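Local coordinates for Phthiocerol/phthiodiolone dimycocerosyl transferase (Mycobacterium tuberculosis, PDB 1Q9J), which probably catalyses the final step of phthiocerol dimycocerosate ester synthesis, transferring mycocerosic acyl chains from mycocerosic acid synthase onto phthiocerol and related alcohols, at residues P161-R171 and L272-N283; H326-T334 and F368-L378. All coordinates share one frame; numbering follows the deposited sequence.

Contact 1. Residues P161-R171 and L272-N283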
loop_
_atom_site.group_PDB
_atom_site.type_symbol
_atom_site.label_atom_id
_atom_site.label_comp_id
_atom_site.label_asym_id
_atom_site.label_seq_id
_atom_site.Cartn_x
_atom_site.Cartn_y
_atom_site.Cartn_z
ATOM N N PRO A 161 10.379 1.010 -15.154
ATOM C CA PRO A 161 9.301 1.943 -14.810
ATOM C C PRO A 161 9.831 3.257 -14.264
ATOM O O PRO A 161 10.872 3.281 -13.624
ATOM C CB PRO A 161 8.433 1.169 -13.808
ATOM C CG PRO A 161 9.217 -0.058 -13.461
ATOM C CD PRO A 161 10.147 -0.326 -14.595
ATOM N N LEU A 162 9.136 4.360 -14.533
ATOM C CA LEU A 162 9.595 5.676 -14.090
ATOM C C LEU A 162 9.388 5.982 -12.617
ATOM O O LEU A 162 8.503 5.428 -11.954
ATOM C CB LEU A 162 8.884 6.755 -14.903
ATOM C CG LEU A 162 8.975 6.663 -16.418
ATOM C CD1 LEU A 162 7.874 7.477 -17.051
ATOM C CD2 LEU A 162 10.324 7.116 -16.851
ATOM N N SER A 163 10.230 6.871 -12.112
ATOM C CA SER A 163 10.118 7.341 -10.739
ATOM C C SER A 163 9.147 8.531 -10.830
ATOM O O SER A 163 8.944 9.106 -11.911
ATOM C CB SER A 163 11.465 7.835 -10.215
ATOM O OG SER A 163 11.973 8.887 -11.009
ATOM N N MET A 164 8.543 8.899 -9.704
ATOM C CA MET A 164 7.602 10.012 -9.692
ATOM C C MET A 164 8.221 11.287 -10.266
ATOM O O MET A 164 7.620 11.930 -11.131
ATOM C CB MET A 164 7.100 10.280 -8.275
ATOM C CG MET A 164 6.034 11.364 -8.193
ATOM S SD MET A 164 5.491 11.637 -6.497
ATOM C CE MET A 164 3.949 10.776 -6.522
ATOM N N GLU A 165 9.413 11.667 -9.809
ATOM C CA GLU A 165 10.007 12.873 -10.366
ATOM C C GLU A 165 10.294 12.730 -11.855
ATOM O O GLU A 165 10.528 13.717 -12.541
ATOM C CB GLU A 165 11.285 13.289 -9.634
ATOM C CG GLU A 165 11.963 12.217 -8.852
ATOM C CD GLU A 165 11.269 11.915 -7.545
ATOM O OE1 GLU A 165 10.532 10.902 -7.494
ATOM O OE2 GLU A 165 11.458 12.691 -6.569
ATOM N N ALA A 166 10.288 11.504 -12.365
ATOM C CA ALA A 166 10.520 11.327 -13.788
ATOM C C ALA A 166 9.194 11.652 -14.486
ATOM O O ALA A 166 9.156 12.403 -15.465
ATOM C CB ALA A 166 10.929 9.908 -14.083
ATOM N N VAL A 167 8.108 11.105 -13.950
ATOM C CA VAL A 167 6.784 11.316 -14.507
ATOM C C VAL A 167 6.395 12.796 -14.558
ATOM O O VAL A 167 5.774 13.260 -15.520
ATOM C CB VAL A 167 5.742 10.514 -13.706
ATOM C CG1 VAL A 167 4.329 10.995 -14.024
ATOM C CG2 VAL A 167 5.886 9.041 -14.046
ATOM N N LEU A 168 6.775 13.536 -13.525
ATOM C CA LEU A 168 6.476 14.956 -13.480
ATOM C C LEU A 168 7.336 15.688 -14.505
ATOM O O LEU A 168 6.859 16.551 -15.253
ATOM C CB LEU A 168 6.729 15.522 -12.078
ATOM C CG LEU A 168 5.891 14.884 -10.956
ATOM C CD1 LEU A 168 6.075 15.681 -9.694
ATOM C CD2 LEU A 168 4.432 14.811 -11.335
ATOM N N ALA A 169 8.613 15.341 -14.551
ATOM C CA ALA A 169 9.491 15.987 -15.510
ATOM C C ALA A 169 8.956 15.835 -16.940
ATOM O O ALA A 169 8.997 16.793 -17.705
ATOM C CB ALA A 169 10.907 15.417 -15.400
ATOM N N GLN A 170 8.452 14.655 -17.310
ATOM C CA GLN A 170 7.925 14.475 -18.670
ATOM C C GLN A 170 6.848 15.515 -18.931
ATOM O O GLN A 170 6.703 15.996 -20.053
ATOM C CB GLN A 170 7.309 13.090 -18.865
ATOM C CG GLN A 170 8.290 11.939 -18.769
ATOM C CD GLN A 170 7.677 10.617 -19.214
ATOM O OE1 GLN A 170 6.533 10.290 -18.873
ATOM N NE2 GLN A 170 8.449 9.840 -19.961
ATOM N N ARG A 171 6.085 15.836 -17.891
ATOM C CA ARG A 171 5.034 16.833 -17.991
ATOM C C ARG A 171 5.651 18.167 -17.612
ATOM O O ARG A 171 6.874 18.294 -17.523
ATOM C CB ARG A 171 3.880 16.513 -17.040
ATOM C CG ARG A 171 2.961 15.394 -17.522
ATOM C CD ARG A 171 2.930 14.266 -16.507
ATOM N NE ARG A 171 3.218 12.955 -17.114
ATOM C CZ ARG A 171 2.279 12.192 -17.643
ATOM N NH1 ARG A 171 1.020 12.616 -17.634
ATOM N NH2 ARG A 171 2.598 11.028 -18.156
ATOM N N LEU A 272 -2.931 13.208 -13.222
ATOM C CA LEU A 272 -2.035 13.841 -14.176
ATOM C C LEU A 272 -2.415 13.796 -15.643
ATOM O O LEU A 272 -3.316 13.082 -16.063
ATOM C CB LEU A 272 -0.642 13.243 -14.051
ATOM C CG LEU A 272 0.039 13.303 -12.693
ATOM C CD1 LEU A 272 1.427 12.721 -12.848
ATOM C CD2 LEU A 272 0.109 14.734 -12.185
ATOM N N ALA A 273 -1.647 14.580 -16.399
ATOM C CA ALA A 273 -1.743 14.758 -17.843
ATOM C C ALA A 273 -1.847 13.392 -18.503
ATOM O O ALA A 273 -2.432 12.481 -17.910
ATOM C CB ALA A 273 -0.526 15.507 -18.342
ATOM N N PRO A 274 -1.260 13.208 -19.716
ATOM C CA PRO A 274 -1.446 11.849 -20.242
ATOM C C PRO A 274 -1.318 10.881 -19.079
ATOM O O PRO A 274 -0.316 10.856 -18.360
ATOM C CB PRO A 274 -0.336 11.713 -21.277
ATOM C CG PRO A 274 0.707 12.637 -20.777
ATOM C CD PRO A 274 -0.079 13.831 -20.342
ATOM N N PRO A 275 -2.395 10.140 -18.821
ATOM C CA PRO A 275 -2.442 9.166 -17.737
ATOM C C PRO A 275 -1.205 8.289 -17.744
ATOM O O PRO A 275 -0.538 8.146 -18.768
ATOM C CB PRO A 275 -3.737 8.395 -18.014
ATOM C CG PRO A 275 -4.013 8.660 -19.463
ATOM C CD PRO A 275 -3.626 10.089 -19.613
ATOM N N VAL A 276 -0.884 7.741 -16.584
ATOM C CA VAL A 276 0.259 6.875 -16.422
ATOM C C VAL A 276 -0.317 5.528 -16.083
ATOM O O VAL A 276 -1.357 5.456 -15.412
ATOM C CB VAL A 276 1.142 7.370 -15.287
ATOM C CG1 VAL A 276 2.306 6.432 -15.101
ATOM C CG2 VAL A 276 1.623 8.791 -15.602
ATOM N N ALA A 277 0.285 4.457 -16.582
ATOM C CA ALA A 277 -0.257 3.140 -16.263
ATOM C C ALA A 277 0.356 2.611 -14.978
ATOM O O ALA A 277 1.457 2.996 -14.596
ATOM C CB ALA A 277 -0.000 2.195 -17.399
ATOM N N PRO A 278 -0.351 1.721 -14.288
ATOM C CA PRO A 278 0.170 1.179 -13.040
ATOM C C PRO A 278 1.626 0.703 -12.987
ATOM O O PRO A 278 2.323 0.991 -12.016
ATOM C CB PRO A 278 -0.851 0.094 -12.690
ATOM C CG PRO A 278 -1.429 -0.267 -14.018
ATOM C CD PRO A 278 -1.594 1.047 -14.670
ATOM N N THR A 279 2.111 -0.006 -14.002
ATOM C CA THR A 279 3.507 -0.469 -13.954
ATOM C C THR A 279 4.409 0.493 -14.695
ATOM O O THR A 279 5.613 0.272 -14.803
ATOM C CB THR A 279 3.711 -1.830 -14.614
ATOM O OG1 THR A 279 3.769 -1.649 -16.031
ATOM C CG2 THR A 279 2.582 -2.768 -14.271
ATOM N N GLU A 280 3.822 1.554 -15.227
ATOM C CA GLU A 280 4.610 2.531 -15.957
ATOM C C GLU A 280 5.504 3.312 -14.990
ATOM O O GLU A 280 6.626 3.717 -15.331
ATOM C CB GLU A 280 3.682 3.444 -16.753
ATOM C CG GLU A 280 4.344 4.671 -17.321
ATOM C CD GLU A 280 3.381 5.548 -18.107
ATOM O OE1 GLU A 280 2.142 5.391 -17.950
ATOM O OE2 GLU A 280 3.875 6.411 -18.875
ATOM N N ALA A 281 5.005 3.515 -13.776
ATOM C CA ALA A 281 5.781 4.194 -12.744
ATOM C C ALA A 281 5.958 3.294 -11.509
ATOM O O ALA A 281 5.150 2.390 -11.246
ATOM C CB ALA A 281 5.101 5.502 -12.336
ATOM N N THR A 282 7.022 3.566 -10.756
ATOM C CA THR A 282 7.350 2.836 -9.532
ATOM C C THR A 282 6.335 3.180 -8.462
ATOM O O THR A 282 5.509 2.371 -8.038
ATOM C CB THR A 282 8.728 3.258 -8.999
ATOM O OG1 THR A 282 9.761 2.688 -9.810
ATOM C CG2 THR A 282 8.901 2.786 -7.599
ATOM N N ASN A 283 6.430 4.420 -8.024
ATOM C CA ASN A 283 5.556 4.923 -6.995
ATOM C C ASN A 283 4.982 6.262 -7.475
ATOM O O ASN A 283 5.719 7.213 -7.727
ATOM C CB ASN A 283 6.378 5.064 -5.701
ATOM C CG ASN A 283 6.734 3.709 -5.077
ATOM O OD1 ASN A 283 5.851 3.005 -4.560
ATOM N ND2 ASN A 283 8.025 3.335 -5.129
#
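L162 joins its backbone to both neighbours of A281 in a single bridge of parallel pattern. L162 N donates to E280 O at 2.7 Å, with an N-H...O angle of 154°, while T282 N donates to L162 O at 2.7 Å, straighter at 164°. Beyond S163, the N-cap, helix 164-170 turns V167 into the tight part of the contact. With CG1 anti to the backbone N (chi1 165°), the two methyls divide the work: CG1 packs on L272 CD1 at 3.6 Å and meets V276 CG2 tip to tip at 3.8 Å, whereas CG2 faces A281 CB. L168 adds its CD2 to the same L272 methyl, the two side chains crossing at about a right angle.

The other end is more exposed to solvent, at A273, P274 and P275. Here the R171 guanidinium lies between V276 CG2 over one face and P274 CG over the opposite one, its NH groups directed at P274 O; the NH1 bond is modelled too short to be trusted, and those of NH2, and of NE to V167 O, are weak.

Nearby, N283 donates through ND2 to the backbone O of H124, the probable proton acceptor. Backbone bonds thus fix 280-282 beside N283, V167 and L168 pack on L272, V276 and A281, and R171 packs on A273 and P274 with weak or doubtful polar bonds.

Contact 2. Residues H326-T334 and F368-L378; sequences HFGTAFEGT and FYCSISVPLDL
F331 lays one face of its ring under the isobutyl end of L376, whose CD1 sits 3.9 Å from the ring centroid and 22° off the ring normal, a CH-pi contact. The two side chains run alongside each other and point the same way, which also brings L376 CD2 to 3.6 Å from F331 CE2. At the rim, close to the ring plane, V374 CG1 approaches F331 CD2 at 4.0 Å, and C370 SG lies more distantly at the edge near CE2. The outer tip of the same ring meets another aromatic: F331 CZ stands over the centre of the F368 face in a T-shaped (edge-to-face) pair, with centroids 5.5 Å apart and planes at 74°. Its first torsion (chi1 -69°), which sets CG beside the backbone N, directs the ring out of the 3-10 segment 327-331 into this apolar cluster.

The segment 368-378 links strand 360-368, at the outside of the sheet that holds strand 23-31, to strand 378-384 of the six-stranded sheet, so F331 is packed against the connection between the two sheets. This is consistent with the two related domains of the CoA-dependent acyltransferase superfamily, in which the chain crosses between the domain sheets beside the active site. The F331 side chain comes within about 4 Å of that of H124, the probable proton acceptor, and also touches V16 of helix 12-19.

No hydrogen bond joins the two segments. P375, the centre of an inverse gamma turn, sets its CG 4.0 Å from F331 O, and its own carbonyl O lies 3.3 Å from G333 CA. At the other end of the 3-10 segment, F327 CZ reaches L378 CD1 obliquely at 3.8 Å, and the F327 ring also packs on F343 and T345 of strand 342-345.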
loop_
_atom_site.group_PDB
_atom_site.type_symbol
_atom_site.label_atom_id
_atom_site.label_comp_id
_atom_site.label_asym_id
_atom_site.label_seq_id
_atom_site.Cartn_x
_atom_site.Cartn_y
_atom_site.Cartn_z
ATOM N N HIS A 326 4.859 12.898 -1.534
ATOM C CA HIS A 326 4.484 11.544 -1.940
ATOM C C HIS A 326 4.051 10.797 -0.687
ATOM O O HIS A 326 4.385 11.193 0.428
ATOM C CB HIS A 326 5.659 10.816 -2.613
ATOM C CG HIS A 326 6.891 10.726 -1.764
ATOM N ND1 HIS A 326 7.648 11.830 -1.435
ATOM C CD2 HIS A 326 7.492 9.668 -1.171
ATOM C CE1 HIS A 326 8.663 11.455 -0.676
ATOM N NE2 HIS A 326 8.591 10.148 -0.499
ATOM N N PHE A 327 3.323 9.706 -0.861
ATOM C CA PHE A 327 2.867 8.968 0.302
ATOM C C PHE A 327 3.979 8.161 0.968
ATOM O O PHE A 327 3.785 7.611 2.048
ATOM C CB PHE A 327 1.691 8.064 -0.074
ATOM C CG PHE A 327 0.891 7.576 1.113
ATOM C CD1 PHE A 327 0.495 8.454 2.127
ATOM C CD2 PHE A 327 0.493 6.246 1.194
ATOM C CE1 PHE A 327 -0.291 8.010 3.203
ATOM C CE2 PHE A 327 -0.293 5.800 2.266
ATOM C CZ PHE A 327 -0.687 6.687 3.271
ATOM N N GLY A 328 5.146 8.089 0.341
ATOM C CA GLY A 328 6.224 7.360 0.976
ATOM C C GLY A 328 6.561 7.991 2.324
ATOM O O GLY A 328 7.027 7.311 3.244
ATOM N N THR A 329 6.322 9.295 2.444
ATOM C CA THR A 329 6.612 10.029 3.677
ATOM C C THR A 329 6.003 9.367 4.917
ATOM O O THR A 329 6.425 9.622 6.047
ATOM C CB THR A 329 6.093 11.493 3.603
ATOM O OG1 THR A 329 4.658 11.505 3.537
ATOM C CG2 THR A 329 6.653 12.198 2.379
ATOM N N ALA A 330 5.006 8.518 4.694
ATOM C CA ALA A 330 4.340 7.813 5.777
ATOM C C ALA A 330 5.337 7.058 6.643
ATOM O O ALA A 330 5.176 6.997 7.854
ATOM C CB ALA A 330 3.313 6.846 5.210
ATOM N N PHE A 331 6.359 6.484 6.014
ATOM C CA PHE A 331 7.377 5.724 6.723
ATOM C C PHE A 331 8.359 6.606 7.469
ATOM O O PHE A 331 9.373 6.135 7.969
ATOM C CB PHE A 331 8.141 4.823 5.754
ATOM C CG PHE A 331 7.324 3.696 5.218
ATOM C CD1 PHE A 331 6.547 3.861 4.079
ATOM C CD2 PHE A 331 7.301 2.477 5.873
ATOM C CE1 PHE A 331 5.753 2.820 3.599
ATOM C CE2 PHE A 331 6.513 1.428 5.405
ATOM C CZ PHE A 331 5.738 1.603 4.264
ATOM N N GLU A 332 8.066 7.894 7.539
ATOM C CA GLU A 332 8.936 8.800 8.256
ATOM C C GLU A 332 8.189 9.343 9.466
ATOM O O GLU A 332 8.545 10.384 10.010
ATOM C CB GLU A 332 9.365 9.934 7.337
ATOM C CG GLU A 332 10.116 9.443 6.131
ATOM C CD GLU A 332 10.473 10.560 5.186
ATOM O OE1 GLU A 332 9.549 11.201 4.649
ATOM O OE2 GLU A 332 11.677 10.807 4.983
ATOM N N GLY A 333 7.145 8.623 9.869
ATOM C CA GLY A 333 6.345 9.021 11.012
ATOM C C GLY A 333 5.959 10.486 11.018
ATOM O O GLY A 333 5.621 11.048 9.972
ATOM N N THR A 334 6.016 11.100 12.200
ATOM C CA THR A 334 5.673 12.511 12.380
ATOM C C THR A 334 6.935 13.356 12.506
ATOM O O THR A 334 7.838 13.023 13.266
ATOM C CB THR A 334 4.824 12.726 13.654
ATOM O OG1 THR A 334 3.581 12.016 13.545
ATOM C CG2 THR A 334 4.548 14.211 13.857
ATOM N N PHE A 368 3.883 -5.224 5.872
ATOM C CA PHE A 368 5.151 -4.620 5.513
ATOM C C PHE A 368 6.284 -5.311 6.262
ATOM O O PHE A 368 6.056 -6.014 7.251
ATOM C CB PHE A 368 5.150 -3.136 5.872
ATOM C CG PHE A 368 4.086 -2.340 5.167
ATOM C CD1 PHE A 368 3.204 -1.547 5.893
ATOM C CD2 PHE A 368 3.969 -2.372 3.779
ATOM C CE1 PHE A 368 2.225 -0.803 5.251
ATOM C CE2 PHE A 368 2.989 -1.628 3.130
ATOM C CZ PHE A 368 2.116 -0.843 3.869
ATOM N N TYR A 369 7.508 -5.110 5.784
ATOM C CA TYR A 369 8.685 -5.676 6.430
ATOM C C TYR A 369 9.817 -4.676 6.455
ATOM O O TYR A 369 10.945 -5.037 6.166
ATOM C CB TYR A 369 9.173 -6.928 5.711
ATOM C CG TYR A 369 8.371 -8.164 6.020
ATOM C CD1 TYR A 369 7.087 -8.334 5.500
ATOM C CD2 TYR A 369 8.902 -9.181 6.820
ATOM C CE1 TYR A 369 6.353 -9.491 5.765
ATOM C CE2 TYR A 369 8.177 -10.340 7.089
ATOM C CZ TYR A 369 6.906 -10.486 6.558
ATOM O OH TYR A 369 6.182 -11.625 6.798
ATOM N N CYS A 370 9.531 -3.421 6.777
ATOM C CA CYS A 370 10.604 -2.448 6.837
ATOM C C CYS A 370 11.576 -2.833 7.960
ATOM O O CYS A 370 11.262 -3.677 8.808
ATOM C CB CYS A 370 10.034 -1.053 7.059
ATOM S SG CYS A 370 8.774 -0.959 8.324
ATOM N N SER A 371 12.762 -2.232 7.959
ATOM C CA SER A 371 13.746 -2.551 8.985
ATOM C C SER A 371 13.306 -2.018 10.350
ATOM O O SER A 371 12.689 -0.961 10.439
ATOM C CB SER A 371 15.128 -1.990 8.602
ATOM O OG SER A 371 15.128 -0.574 8.545
ATOM N N ILE A 372 13.614 -2.772 11.406
ATOM C CA ILE A 372 13.268 -2.410 12.786
ATOM C C ILE A 372 13.428 -0.909 13.022
ATOM O O ILE A 372 14.205 -0.245 12.337
ATOM C CB ILE A 372 14.170 -3.194 13.813
ATOM C CG1 ILE A 372 13.630 -4.614 14.024
ATOM C CG2 ILE A 372 14.246 -2.458 15.149
ATOM C CD1 ILE A 372 12.321 -4.687 14.813
ATOM N N SER A 373 12.676 -0.384 13.981
ATOM C CA SER A 373 12.739 1.025 14.337
ATOM C C SER A 373 12.053 1.946 13.341
ATOM O O SER A 373 12.281 3.158 13.358
ATOM C CB SER A 373 14.191 1.476 14.525
ATOM O OG SER A 373 14.795 1.783 13.292
ATOM N N VAL A 374 11.215 1.382 12.475
ATOM C CA VAL A 374 10.489 2.195 11.504
ATOM C C VAL A 374 9.247 2.752 12.182
ATOM O O VAL A 374 8.354 2.001 12.583
ATOM C CB VAL A 374 10.047 1.379 10.261
ATOM C CG1 VAL A 374 9.114 2.216 9.396
ATOM C CG2 VAL A 374 11.251 0.995 9.439
ATOM N N PRO A 375 9.185 4.080 12.337
ATOM C CA PRO A 375 8.041 4.736 12.971
ATOM C C PRO A 375 6.851 4.694 12.028
ATOM O O PRO A 375 6.395 5.722 11.533
ATOM C CB PRO A 375 8.547 6.156 13.196
ATOM C CG PRO A 375 9.438 6.368 12.008
ATOM C CD PRO A 375 10.205 5.069 11.947
ATOM N N LEU A 376 6.351 3.496 11.777
ATOM C CA LEU A 376 5.237 3.360 10.875
ATOM C C LEU A 376 3.911 3.249 11.593
ATOM O O LEU A 376 3.494 2.161 11.989
ATOM C CB LEU A 376 5.429 2.140 9.974
ATOM C CG LEU A 376 4.320 1.908 8.942
ATOM C CD1 LEU A 376 4.334 3.052 7.949
ATOM C CD2 LEU A 376 4.522 0.586 8.239
ATOM N N ASP A 377 3.247 4.378 11.787
ATOM C CA ASP A 377 1.943 4.333 12.427
ATOM C C ASP A 377 0.950 4.513 11.281
ATOM O O ASP A 377 0.752 5.625 10.803
ATOM C CB ASP A 377 1.794 5.470 13.435
ATOM C CG ASP A 377 0.950 5.074 14.613
ATOM O OD1 ASP A 377 -0.077 4.382 14.384
ATOM O OD2 ASP A 377 1.313 5.449 15.758
ATOM N N LEU A 378 0.324 3.430 10.837
ATOM C CA LEU A 378 -0.594 3.548 9.717
ATOM C C LEU A 378 -1.895 2.750 9.799
ATOM O O LEU A 378 -1.906 1.622 10.281
ATOM C CB LEU A 378 0.150 3.179 8.427
ATOM C CG LEU A 378 -0.670 3.064 7.131
ATOM C CD1 LEU A 378 -0.465 4.282 6.249
ATOM C CD2 LEU A 378 -0.255 1.815 6.406
#

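Overall arrangement
From the N terminus, the chain passes helix 12-19 and H124 before reaching 161-171. Contact 1 closes a loop of 100 intervening residues, bringing helix 164-170 to the connection between strands 260-267 and 285-292 of the six-stranded sheet. Contact 2 opens afterwards, closing a shorter excursion of 33 residues containing strand 342-345 and most of strand 360-368, and tying the 3-10 segment 327-331 to the connection between the two sheets. The loops are in series, neither nested nor crossed. Although their centres are 23 Å apart, the contacts touch where M164 SD packs on H326 CB at 4.0 Å. N283 of contact 1 and F331 of contact 2 both approach H124, so each reaches the probable active site.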